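Local atomic coordinates of choline kinase (Streptococcus pneumoniae, PDB entry 4R78), a protein that probably transfers a phosphate group from ATP to choline, as a choline kinase of protein kinase-like fold, and is captured here with AMP bound. Residues Phe150-Lys155 and Asp268-Leu273; Glu157-Glu162 and Thr275-Glu280; Lys191-Asp196 and Met224-Ala229; Tyr263-Asp268 and Gln294-Gly299. All coordinates share one frame; numbering follows the deposited sequence.

How the contacts relate
Helix 257-280 is the common element of this example: contacts 1, 2 and 4 all use it. Contacts 1 and 2 follow one another along its pairing with helix 149-159, their centres about 11 Å apart and in touch through Leu273 and Ile160. Contact 4 joins the same helix to helix 288-303, the last of the chain, and shares Asp268 with contact 1. Contact 3 falls between the two halves of contact 1 in sequence; it holds the loop after strand 191-193 to helix 223-233, and Trp225 reaches Ile270 of contact 1. Contacts 2 and 3, with centres about 24 Å apart, do not meet. A segment next to the nucleotide pocket is thereby tied into a helical core.

Contact 1. Residues Phe150-Lys155 and Asp268-Leu273; sequences FEEIKK and DTIWSL
Two helices of the helical lobe of this protein kinase-like fold run side by side here, 149-159 and 257-280, and Ile153 and Ile270 form the centre of their interface. The axes of the short segments are 9.5 Å apart and nearly parallel, at 19°. The CA atoms of Ile153 and Ile270 lie 5.7 Å apart, and the two side chains cross at about a right angle, CG1 to CG1 3.7 Å. Three carbons of the Ile153 side chain meet three different residues. With CG1 beside the backbone N (chi1 -69°), CG2 is turned to Leu273, 3.8 Å from its CD1, while CD1 leans more loosely on CG2 of Thr269. Val176 and Phe177 of helix 169-177 also touch Ile153, making this a three-helix junction. Glu152 contributes hydrocarbon: with CG anti to the backbone N (chi1 -165°), it lays CG 4.0 Å from CG2 of Ile270. No hydrogen bond crosses this buried interface, and nearby hydroxyls are satisfied along their own helix. Thr269 OG1 bonds to Ile265 O, and Thr269 O takes both Leu273 N and the hydroxyl of Ser272, whose OG lies 2.8 Å from that oxygen.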
# COMPACT_ATOMS: atom_id res chain seq x y z
N PHE A 150 7.13 1.57 -14.31
CA PHE A 150 6.78 2.10 -15.62
C PHE A 150 5.76 1.21 -16.32
O PHE A 150 4.86 1.71 -17.00
CB PHE A 150 8.05 2.35 -16.44
CG PHE A 150 9.02 3.27 -15.74
CD1 PHE A 150 8.86 4.65 -15.82
CD2 PHE A 150 10.06 2.76 -14.96
CE1 PHE A 150 9.73 5.51 -15.15
CE2 PHE A 150 10.94 3.61 -14.29
CZ PHE A 150 10.76 5.00 -14.38
N GLU A 151 5.87 -0.10 -16.10
CA GLU A 151 4.83 -1.03 -16.52
C GLU A 151 3.53 -0.77 -15.75
O GLU A 151 2.43 -0.92 -16.30
CB GLU A 151 5.27 -2.48 -16.29
CG GLU A 151 6.30 -3.01 -17.28
CD GLU A 151 6.69 -4.45 -17.00
OE1 GLU A 151 7.84 -4.84 -17.31
OE2 GLU A 151 5.86 -5.21 -16.45
N GLU A 152 3.65 -0.39 -14.48
CA GLU A 152 2.49 -0.10 -13.64
C GLU A 152 1.68 1.07 -14.20
O GLU A 152 0.45 1.01 -14.26
CB GLU A 152 2.90 0.16 -12.19
CG GLU A 152 1.74 0.12 -11.20
CD GLU A 152 1.44 -1.27 -10.66
OE1 GLU A 152 0.71 -1.36 -9.65
OE2 GLU A 152 1.93 -2.27 -11.24
N ILE A 153 2.38 2.13 -14.61
CA ILE A 153 1.73 3.25 -15.29
C ILE A 153 0.90 2.76 -16.48
O ILE A 153 -0.26 3.13 -16.63
CB ILE A 153 2.77 4.32 -15.73
CG1 ILE A 153 3.35 5.03 -14.50
CG2 ILE A 153 2.14 5.34 -16.69
CD1 ILE A 153 4.69 5.71 -14.75
N LYS A 154 1.50 1.92 -17.32
CA LYS A 154 0.83 1.40 -18.51
C LYS A 154 -0.40 0.55 -18.17
O LYS A 154 -1.38 0.57 -18.91
CB LYS A 154 1.80 0.60 -19.39
CG LYS A 154 2.90 1.45 -20.00
CD LYS A 154 3.79 0.62 -20.91
CE LYS A 154 4.92 1.46 -21.47
NZ LYS A 154 5.68 0.71 -22.52
N LYS A 155 -0.34 -0.18 -17.06
CA LYS A 155 -1.48 -0.99 -16.63
C LYS A 155 -2.70 -0.12 -16.33
O LYS A 155 -3.80 -0.43 -16.78
CB LYS A 155 -1.12 -1.84 -15.41
CG LYS A 155 -0.16 -2.98 -15.70
CD LYS A 155 -0.04 -3.91 -14.50
CE LYS A 155 0.71 -5.18 -14.85
NZ LYS A 155 0.96 -6.02 -13.64
N ASP A 268 3.52 9.54 -7.06
CA ASP A 268 2.48 10.52 -7.33
C ASP A 268 1.82 10.28 -8.69
O ASP A 268 0.60 10.42 -8.82
CB ASP A 268 3.03 11.94 -7.22
CG ASP A 268 3.02 12.45 -5.79
OD1 ASP A 268 2.22 11.96 -4.97
OD2 ASP A 268 3.81 13.37 -5.49
N THR A 269 2.61 9.89 -9.69
CA THR A 269 2.09 9.58 -11.01
C THR A 269 1.18 8.36 -10.96
O THR A 269 0.01 8.43 -11.37
CB THR A 269 3.23 9.35 -12.03
OG1 THR A 269 4.08 10.51 -12.07
CG2 THR A 269 2.66 9.12 -13.42
N ILE A 270 1.69 7.27 -10.42
CA ILE A 270 0.95 6.02 -10.33
C ILE A 270 -0.35 6.16 -9.54
O ILE A 270 -1.42 5.76 -10.01
CB ILE A 270 1.84 4.87 -9.80
CG1 ILE A 270 2.85 4.48 -10.88
CG2 ILE A 270 0.99 3.65 -9.38
CD1 ILE A 270 4.05 3.70 -10.38
N TRP A 271 -0.27 6.73 -8.34
CA TRP A 271 -1.47 6.86 -7.51
C TRP A 271 -2.48 7.89 -8.05
O TRP A 271 -3.68 7.77 -7.78
CB TRP A 271 -1.13 7.09 -6.03
CG TRP A 271 -0.33 5.95 -5.42
CD1 TRP A 271 0.91 6.03 -4.85
CD2 TRP A 271 -0.72 4.57 -5.33
NE1 TRP A 271 1.31 4.79 -4.41
CE2 TRP A 271 0.33 3.87 -4.69
CE3 TRP A 271 -1.86 3.85 -5.73
CZ2 TRP A 271 0.29 2.50 -4.44
CZ3 TRP A 271 -1.91 2.47 -5.48
CH2 TRP A 271 -0.83 1.81 -4.84
N SER A 272 -2.02 8.86 -8.84
CA SER A 272 -2.95 9.76 -9.52
C SER A 272 -3.75 8.99 -10.59
O SER A 272 -4.93 9.27 -10.80
CB SER A 272 -2.25 10.99 -10.12
OG SER A 272 -1.60 10.70 -11.34
N LEU A 273 -3.12 8.01 -11.23
CA LEU A 273 -3.80 7.21 -12.25
C LEU A 273 -4.74 6.20 -11.60
O LEU A 273 -5.87 5.99 -12.06
CB LEU A 273 -2.79 6.52 -13.19
CG LEU A 273 -1.96 7.45 -14.09
CD1 LEU A 273 -0.80 6.70 -14.73
CD2 LEU A 273 -2.81 8.14 -15.16

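Contact 2. Residues Glu157-Glu162 and Thr275-Glu280; sequences ESLIEE and TVYKEE
Where helix 149-159 gives way to a loop in the helical lobe, the carboxylate of Glu280 takes up two successive main-chain amides, a two-point grip that ties the loop to helix 257-280. Glu161 N donates to Glu280 OE1 at 2.9 Å, almost straight (174°) and on the syn lone pair. Glu162 N donates to Glu280 OE2 at 3.0 Å, also from the syn side though 16° out of the carboxylate plane. Close by, Glu162 OE1 is 2.7 Å from Glu280 OE2, with the two carboxylates nearly coplanar. Oxygens so close suggest that one of the acids holds a proton; the two amide bonds would tend to stabilise negative charge on Glu280. Beside these bonds the contact turns apolar. Ile160 crosses Val276 at about a right angle, its CG2 3.8 Å from CG1 of Val276, and its CG1 rests against CB of Tyr277. With CG anti to the backbone N (chi1 -178°), Tyr277 swings its ring toward Leu159. The phenol hydroxyl of Tyr277 is engaged elsewhere, by Gly70 O. Leu159 makes a CH-pi contact over one face of that ring, with CB 4.0 Å from the Tyr277 centroid.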
# COMPACT_ATOMS: atom_id res chain seq x y z
N GLU A 157 -3.17 2.95 -17.46
CA GLU A 157 -3.55 3.59 -18.72
C GLU A 157 -4.45 2.70 -19.57
O GLU A 157 -5.37 3.19 -20.23
CB GLU A 157 -2.30 3.99 -19.52
CG GLU A 157 -1.56 5.17 -18.92
CD GLU A 157 -0.32 5.55 -19.70
OE1 GLU A 157 0.35 4.65 -20.25
OE2 GLU A 157 -0.01 6.76 -19.76
N SER A 158 -4.20 1.40 -19.53
CA SER A 158 -5.04 0.43 -20.23
C SER A 158 -6.44 0.33 -19.63
O SER A 158 -7.43 0.23 -20.35
CB SER A 158 -4.36 -0.95 -20.24
OG SER A 158 -5.15 -1.89 -20.96
N LEU A 159 -6.51 0.36 -18.30
CA LEU A 159 -7.78 0.20 -17.59
C LEU A 159 -8.67 1.44 -17.63
O LEU A 159 -9.90 1.33 -17.60
CB LEU A 159 -7.54 -0.24 -16.15
CG LEU A 159 -7.03 -1.68 -15.99
CD1 LEU A 159 -6.30 -1.87 -14.68
CD2 LEU A 159 -8.18 -2.69 -16.13
N ILE A 160 -8.05 2.62 -17.68
CA ILE A 160 -8.78 3.89 -17.71
C ILE A 160 -9.47 4.08 -19.07
O ILE A 160 -8.84 4.01 -20.11
CB ILE A 160 -7.86 5.09 -17.38
CG1 ILE A 160 -7.39 5.02 -15.92
CG2 ILE A 160 -8.56 6.42 -17.66
CD1 ILE A 160 -6.16 5.87 -15.61
N GLU A 161 -10.78 4.33 -19.02
CA GLU A 161 -11.59 4.49 -20.23
C GLU A 161 -11.51 5.90 -20.81
O GLU A 161 -11.41 6.08 -22.02
CB GLU A 161 -13.05 4.12 -19.91
CG GLU A 161 -14.03 4.21 -21.09
CD GLU A 161 -14.50 5.63 -21.37
OE1 GLU A 161 -14.64 6.43 -20.41
OE2 GLU A 161 -14.72 5.95 -22.55
N GLU A 162 -11.56 6.90 -19.93
CA GLU A 162 -11.67 8.30 -20.32
C GLU A 162 -10.36 8.86 -20.86
O GLU A 162 -9.28 8.32 -20.59
CB GLU A 162 -12.15 9.14 -19.13
CG GLU A 162 -11.09 9.40 -18.06
CD GLU A 162 -11.68 9.89 -16.75
OE1 GLU A 162 -12.31 9.08 -16.04
OE2 GLU A 162 -11.51 11.08 -16.43
N THR A 275 -6.32 6.80 -8.96
CA THR A 275 -7.47 7.62 -8.58
C THR A 275 -8.50 7.69 -9.70
O THR A 275 -9.69 7.47 -9.46
CB THR A 275 -7.03 9.05 -8.18
OG1 THR A 275 -6.13 8.98 -7.07
CG2 THR A 275 -8.24 9.89 -7.77
N VAL A 276 -8.03 7.97 -10.91
CA VAL A 276 -8.93 8.05 -12.07
C VAL A 276 -9.70 6.74 -12.25
O VAL A 276 -10.92 6.76 -12.41
CB VAL A 276 -8.17 8.41 -13.37
CG1 VAL A 276 -9.12 8.49 -14.56
CG2 VAL A 276 -7.45 9.73 -13.20
N TYR A 277 -8.99 5.62 -12.18
CA TYR A 277 -9.61 4.31 -12.34
C TYR A 277 -10.64 4.02 -11.25
O TYR A 277 -11.75 3.54 -11.54
CB TYR A 277 -8.54 3.22 -12.38
CG TYR A 277 -9.07 1.82 -12.60
CD1 TYR A 277 -9.99 1.55 -13.62
CD2 TYR A 277 -8.65 0.77 -11.79
CE1 TYR A 277 -10.48 0.26 -13.82
CE2 TYR A 277 -9.14 -0.52 -11.98
CZ TYR A 277 -10.04 -0.77 -13.00
OH TYR A 277 -10.52 -2.05 -13.19
N LYS A 278 -10.29 4.32 -10.00
CA LYS A 278 -11.22 4.12 -8.89
C LYS A 278 -12.48 4.97 -9.04
O LYS A 278 -13.59 4.52 -8.71
CB LYS A 278 -10.54 4.38 -7.54
CG LYS A 278 -9.60 3.26 -7.10
CD LYS A 278 -10.38 2.02 -6.67
CE LYS A 278 -9.51 0.99 -5.99
NZ LYS A 278 -10.34 -0.18 -5.57
N GLU A 279 -12.32 6.19 -9.53
CA GLU A 279 -13.47 7.07 -9.72
C GLU A 279 -14.36 6.60 -10.87
O GLU A 279 -15.58 6.76 -10.80
CB GLU A 279 -13.03 8.53 -9.88
CG GLU A 279 -12.43 9.11 -8.60
CD GLU A 279 -12.23 10.60 -8.66
OE1 GLU A 279 -11.89 11.12 -9.74
OE2 GLU A 279 -12.40 11.27 -7.62
N GLU A 280 -13.77 6.00 -11.90
CA GLU A 280 -14.55 5.42 -13.00
C GLU A 280 -15.46 4.29 -12.52
O GLU A 280 -16.48 4.00 -13.14
CB GLU A 280 -13.63 4.94 -14.13
CG GLU A 280 -13.00 6.08 -14.90
CD GLU A 280 -12.38 5.69 -16.23
OE1 GLU A 280 -12.22 4.48 -16.52
OE2 GLU A 280 -12.04 6.61 -16.99

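Contact 3. Residues Lys191-Asp196 and Met224-Ala229; sequences KSCHID and MWDLAA
The indole of Trp225 meets Ile195 in two ways: over one face CD1 of Ile195 makes a CH-pi contact, 4.2 Å from the centroid of the five-membered ring, and at the edge NE1 donates in the ring plane to Ile195 O at 3.0 Å. That donor stands 36° above the carbonyl plane of Ile195, not on a lone pair. With CG anti to the backbone N (chi1 172°), Trp225 directs its indole at Ile195. Phe147 meets the ring too. The Asp226 carboxylate grips two consecutive amides from its syn side: OD2 takes His194 N at 2.9 Å and OD1 takes Ile195 N at 2.8 Å. His137 NE2 adds a third bond, to OD2. The imidazole of His194 meets Trp215 edge-to-face and is held at both nitrogens, ND1 receiving Asp196 N in its ring plane at 3.1 Å and NE2 bonding to Ile213 O. His194-Ile195-Asp196 matches the HxD start of Brenner's motif, the family's catalytic-loop signature, and Asp226 recalls the αF aspartate that braces the same loop in protein kinases. Ile195 has a positive phi (81°), so the bonds from Asp226 at its N-H and Trp225 at its carbonyl probably stabilise this unusual backbone conformation.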
# COMPACT_ATOMS: atom_id res chain seq x y z
N LYS A 191 14.65 -6.15 -3.47
CA LYS A 191 14.41 -6.65 -2.12
C LYS A 191 12.91 -6.73 -1.85
O LYS A 191 12.11 -6.06 -2.51
CB LYS A 191 15.07 -5.74 -1.07
CG LYS A 191 16.57 -5.51 -1.25
CD LYS A 191 17.39 -6.69 -0.76
CE LYS A 191 18.88 -6.39 -0.88
NZ LYS A 191 19.71 -7.59 -0.59
N SER A 192 12.53 -7.54 -0.86
CA SER A 192 11.15 -7.60 -0.41
C SER A 192 10.70 -6.24 0.12
O SER A 192 11.31 -5.70 1.05
CB SER A 192 11.01 -8.68 0.67
OG SER A 192 11.95 -8.48 1.71
N CYS A 193 9.65 -5.69 -0.48
CA CYS A 193 9.11 -4.37 -0.10
C CYS A 193 7.61 -4.44 0.18
O CYS A 193 6.91 -5.29 -0.37
CB CYS A 193 9.34 -3.34 -1.22
SG CYS A 193 11.06 -2.88 -1.52
N HIS A 194 7.13 -3.51 1.01
CA HIS A 194 5.71 -3.38 1.30
C HIS A 194 4.97 -2.69 0.16
O HIS A 194 3.86 -3.10 -0.20
CB HIS A 194 5.50 -2.60 2.61
CG HIS A 194 4.07 -2.45 3.00
ND1 HIS A 194 3.22 -1.54 2.40
CD2 HIS A 194 3.33 -3.08 3.94
CE1 HIS A 194 2.02 -1.63 2.94
NE2 HIS A 194 2.06 -2.55 3.89
N ILE A 195 5.58 -1.63 -0.38
CA ILE A 195 5.10 -0.86 -1.55
C ILE A 195 4.02 0.21 -1.30
O ILE A 195 3.73 1.01 -2.20
CB ILE A 195 4.58 -1.78 -2.71
CG1 ILE A 195 5.67 -2.79 -3.13
CG2 ILE A 195 4.07 -0.96 -3.92
CD1 ILE A 195 6.90 -2.18 -3.81
N ASP A 196 3.44 0.24 -0.10
CA ASP A 196 2.30 1.13 0.17
C ASP A 196 2.32 1.63 1.62
O ASP A 196 1.38 1.39 2.39
CB ASP A 196 0.93 0.50 -0.18
CG ASP A 196 -0.21 1.50 -0.11
OD1 ASP A 196 0.03 2.71 -0.33
OD2 ASP A 196 -1.36 1.08 0.16
N MET A 224 14.30 1.92 -1.67
CA MET A 224 14.08 3.36 -1.67
C MET A 224 12.66 3.74 -2.09
O MET A 224 12.19 4.83 -1.78
CB MET A 224 15.14 4.10 -2.50
CG MET A 224 16.56 4.07 -1.91
SD MET A 224 16.68 4.60 -0.18
CE MET A 224 16.72 3.02 0.66
N TRP A 225 11.97 2.82 -2.77
CA TRP A 225 10.54 3.02 -3.04
C TRP A 225 9.77 3.12 -1.72
O TRP A 225 8.94 4.01 -1.54
CB TRP A 225 9.98 1.87 -3.89
CG TRP A 225 8.48 1.92 -4.05
CD1 TRP A 225 7.55 1.54 -3.12
CD2 TRP A 225 7.75 2.37 -5.19
NE1 TRP A 225 6.29 1.73 -3.61
CE2 TRP A 225 6.37 2.24 -4.88
CE3 TRP A 225 8.11 2.88 -6.45
CZ2 TRP A 225 5.36 2.59 -5.78
CZ3 TRP A 225 7.10 3.23 -7.34
CH2 TRP A 225 5.74 3.09 -7.00
N ASP A 226 10.04 2.18 -0.82
CA ASP A 226 9.36 2.16 0.48
C ASP A 226 9.67 3.41 1.30
O ASP A 226 8.79 3.98 1.94
CB ASP A 226 9.71 0.90 1.27
CG ASP A 226 8.84 -0.29 0.91
OD1 ASP A 226 7.93 -0.16 0.06
OD2 ASP A 226 9.08 -1.36 1.50
N LEU A 227 10.93 3.84 1.28
CA LEU A 227 11.32 5.05 2.00
C LEU A 227 10.62 6.28 1.42
O LEU A 227 10.07 7.10 2.17
CB LEU A 227 12.84 5.22 2.02
CG LEU A 227 13.58 4.47 3.14
CD1 LEU A 227 13.44 2.95 3.08
CD2 LEU A 227 15.03 4.85 3.13
N ALA A 228 10.59 6.38 0.09
CA ALA A 228 9.86 7.45 -0.58
C ALA A 228 8.40 7.49 -0.17
O ALA A 228 7.86 8.56 0.11
CB ALA A 228 10.01 7.34 -2.09
N ALA A 229 7.76 6.32 -0.12
CA ALA A 229 6.35 6.24 0.25
C ALA A 229 6.10 6.68 1.69
O ALA A 229 5.20 7.49 1.93
CB ALA A 229 5.81 4.83 0.02

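Contact 4. Residues Tyr263-Asp268 and Gln294-Gly299; sequences YKILQD and QRAVKG
Two torsions bring Arg295 alongside Asp268: CG extends opposite the backbone N (chi1 -164°), and a bend at chi3 (58°) turns NE and NH2 toward the carboxylate edge. The result is a side-on salt bridge within the antiparallel helical hairpin of helices 257-280 and 288-303, the axes of whose short segments approach to 8.4 Å, at 154°. Arg295 NE donates to Asp268 OD2 and NH2 to OD1, each at 2.9 Å, and the nearly coplanar groups make a two-point grip that restricts rotation of both. Neither oxygen relies on Arg295 alone. Arg292 NE forms a second salt bridge to OD1, so two arginines should favour the charged carboxylate. OD2 accepts a hydrogen bond from a water at 2.7 Å, and the same water donates to Arg295 O, linking the acid to the opposing backbone. Leu232 of helix 223-233 touches both partners of the bridge. Next to the bridge the helices come close through small groups: CB of Ala296 is 3.8 Å from CB of Asp268. One turn on, Gly299 has no side chain, and Ile265 lies directly against its backbone, CG1 being 4.0 Å from Gly299 CA and CD1 3.6 Å from Gly299 O.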
# COMPACT_ATOMS: atom_id res chain seq x y z
N TYR A 263 11.47 8.06 -6.85
CA TYR A 263 10.33 7.23 -6.51
C TYR A 263 9.13 8.02 -6.00
O TYR A 263 7.99 7.62 -6.23
CB TYR A 263 10.71 6.09 -5.55
CG TYR A 263 11.56 5.03 -6.22
CD1 TYR A 263 11.17 4.46 -7.43
CD2 TYR A 263 12.75 4.58 -5.64
CE1 TYR A 263 11.94 3.49 -8.06
CE2 TYR A 263 13.53 3.60 -6.26
CZ TYR A 263 13.11 3.06 -7.47
OH TYR A 263 13.87 2.10 -8.09
N LYS A 264 9.37 9.17 -5.37
CA LYS A 264 8.28 10.08 -4.99
C LYS A 264 7.50 10.51 -6.23
O LYS A 264 6.27 10.51 -6.22
CB LYS A 264 8.81 11.31 -4.24
CG LYS A 264 9.24 11.05 -2.79
CD LYS A 264 9.72 12.35 -2.17
CE LYS A 264 10.09 12.18 -0.70
NZ LYS A 264 10.78 13.40 -0.20
N ILE A 265 8.21 10.87 -7.30
CA ILE A 265 7.57 11.28 -8.55
C ILE A 265 6.78 10.13 -9.17
O ILE A 265 5.65 10.32 -9.63
CB ILE A 265 8.60 11.84 -9.56
CG1 ILE A 265 9.23 13.13 -9.03
CG2 ILE A 265 7.95 12.10 -10.93
CD1 ILE A 265 10.54 13.49 -9.71
N LEU A 266 7.37 8.94 -9.17
CA LEU A 266 6.71 7.78 -9.74
C LEU A 266 5.45 7.41 -8.97
O LEU A 266 4.45 7.05 -9.56
CB LEU A 266 7.67 6.58 -9.82
CG LEU A 266 8.85 6.69 -10.78
CD1 LEU A 266 9.66 5.42 -10.77
CD2 LEU A 266 8.38 6.99 -12.19
N GLN A 267 5.51 7.54 -7.64
CA GLN A 267 4.36 7.27 -6.79
C GLN A 267 3.22 8.24 -7.02
O GLN A 267 2.07 7.83 -7.17
CB GLN A 267 4.78 7.24 -5.31
CG GLN A 267 5.47 5.94 -4.94
CD GLN A 267 6.36 6.02 -3.72
OE1 GLN A 267 7.31 5.24 -3.58
NE2 GLN A 267 6.05 6.94 -2.82
N ASP A 268 3.52 9.54 -7.06
CA ASP A 268 2.48 10.52 -7.33
C ASP A 268 1.82 10.28 -8.69
O ASP A 268 0.60 10.42 -8.82
CB ASP A 268 3.03 11.94 -7.22
CG ASP A 268 3.02 12.45 -5.79
OD1 ASP A 268 2.22 11.96 -4.97
OD2 ASP A 268 3.81 13.37 -5.49
N GLN A 294 -0.19 17.09 -9.58
CA GLN A 294 0.50 18.38 -9.51
C GLN A 294 1.80 18.28 -8.72
O GLN A 294 2.80 18.94 -9.05
CB GLN A 294 -0.43 19.47 -8.95
CG GLN A 294 0.20 20.86 -8.79
CD GLN A 294 0.96 21.34 -10.04
OE1 GLN A 294 0.55 21.10 -11.17
NE2 GLN A 294 2.08 22.02 -9.82
N ARG A 295 1.82 17.45 -7.68
CA ARG A 295 3.03 17.23 -6.91
C ARG A 295 4.10 16.48 -7.71
O ARG A 295 5.30 16.71 -7.52
CB ARG A 295 2.72 16.53 -5.58
CG ARG A 295 3.84 16.59 -4.55
CD ARG A 295 3.37 16.16 -3.17
NE ARG A 295 2.81 14.81 -3.18
CZ ARG A 295 2.13 14.25 -2.18
NH1 ARG A 295 1.91 14.92 -1.05
NH2 ARG A 295 1.68 13.01 -2.30
N ALA A 296 3.67 15.59 -8.62
CA ALA A 296 4.59 14.96 -9.57
C ALA A 296 5.20 16.02 -10.48
O ALA A 296 6.41 16.02 -10.74
CB ALA A 296 3.87 13.89 -10.39
N VAL A 297 4.37 16.95 -10.95
CA VAL A 297 4.83 18.06 -11.79
C VAL A 297 5.87 18.90 -11.04
O VAL A 297 6.94 19.20 -11.58
CB VAL A 297 3.63 18.91 -12.28
CG1 VAL A 297 4.09 20.21 -12.93
CG2 VAL A 297 2.78 18.10 -13.25
N LYS A 298 5.56 19.24 -9.79
CA LYS A 298 6.46 19.99 -8.91
C LYS A 298 7.77 19.23 -8.70
O LYS A 298 8.85 19.82 -8.77
CB LYS A 298 5.78 20.25 -7.56
CG LYS A 298 6.59 21.08 -6.57
CD LYS A 298 5.87 21.17 -5.23
CE LYS A 298 6.72 21.86 -4.17
NZ LYS A 298 6.84 23.33 -4.41
N GLY A 299 7.67 17.93 -8.44
CA GLY A 299 8.84 17.07 -8.24
C GLY A 299 9.74 17.00 -9.45
O GLY A 299 10.97 17.03 -9.31
O HOH W 1 6.27 13.88 -6.58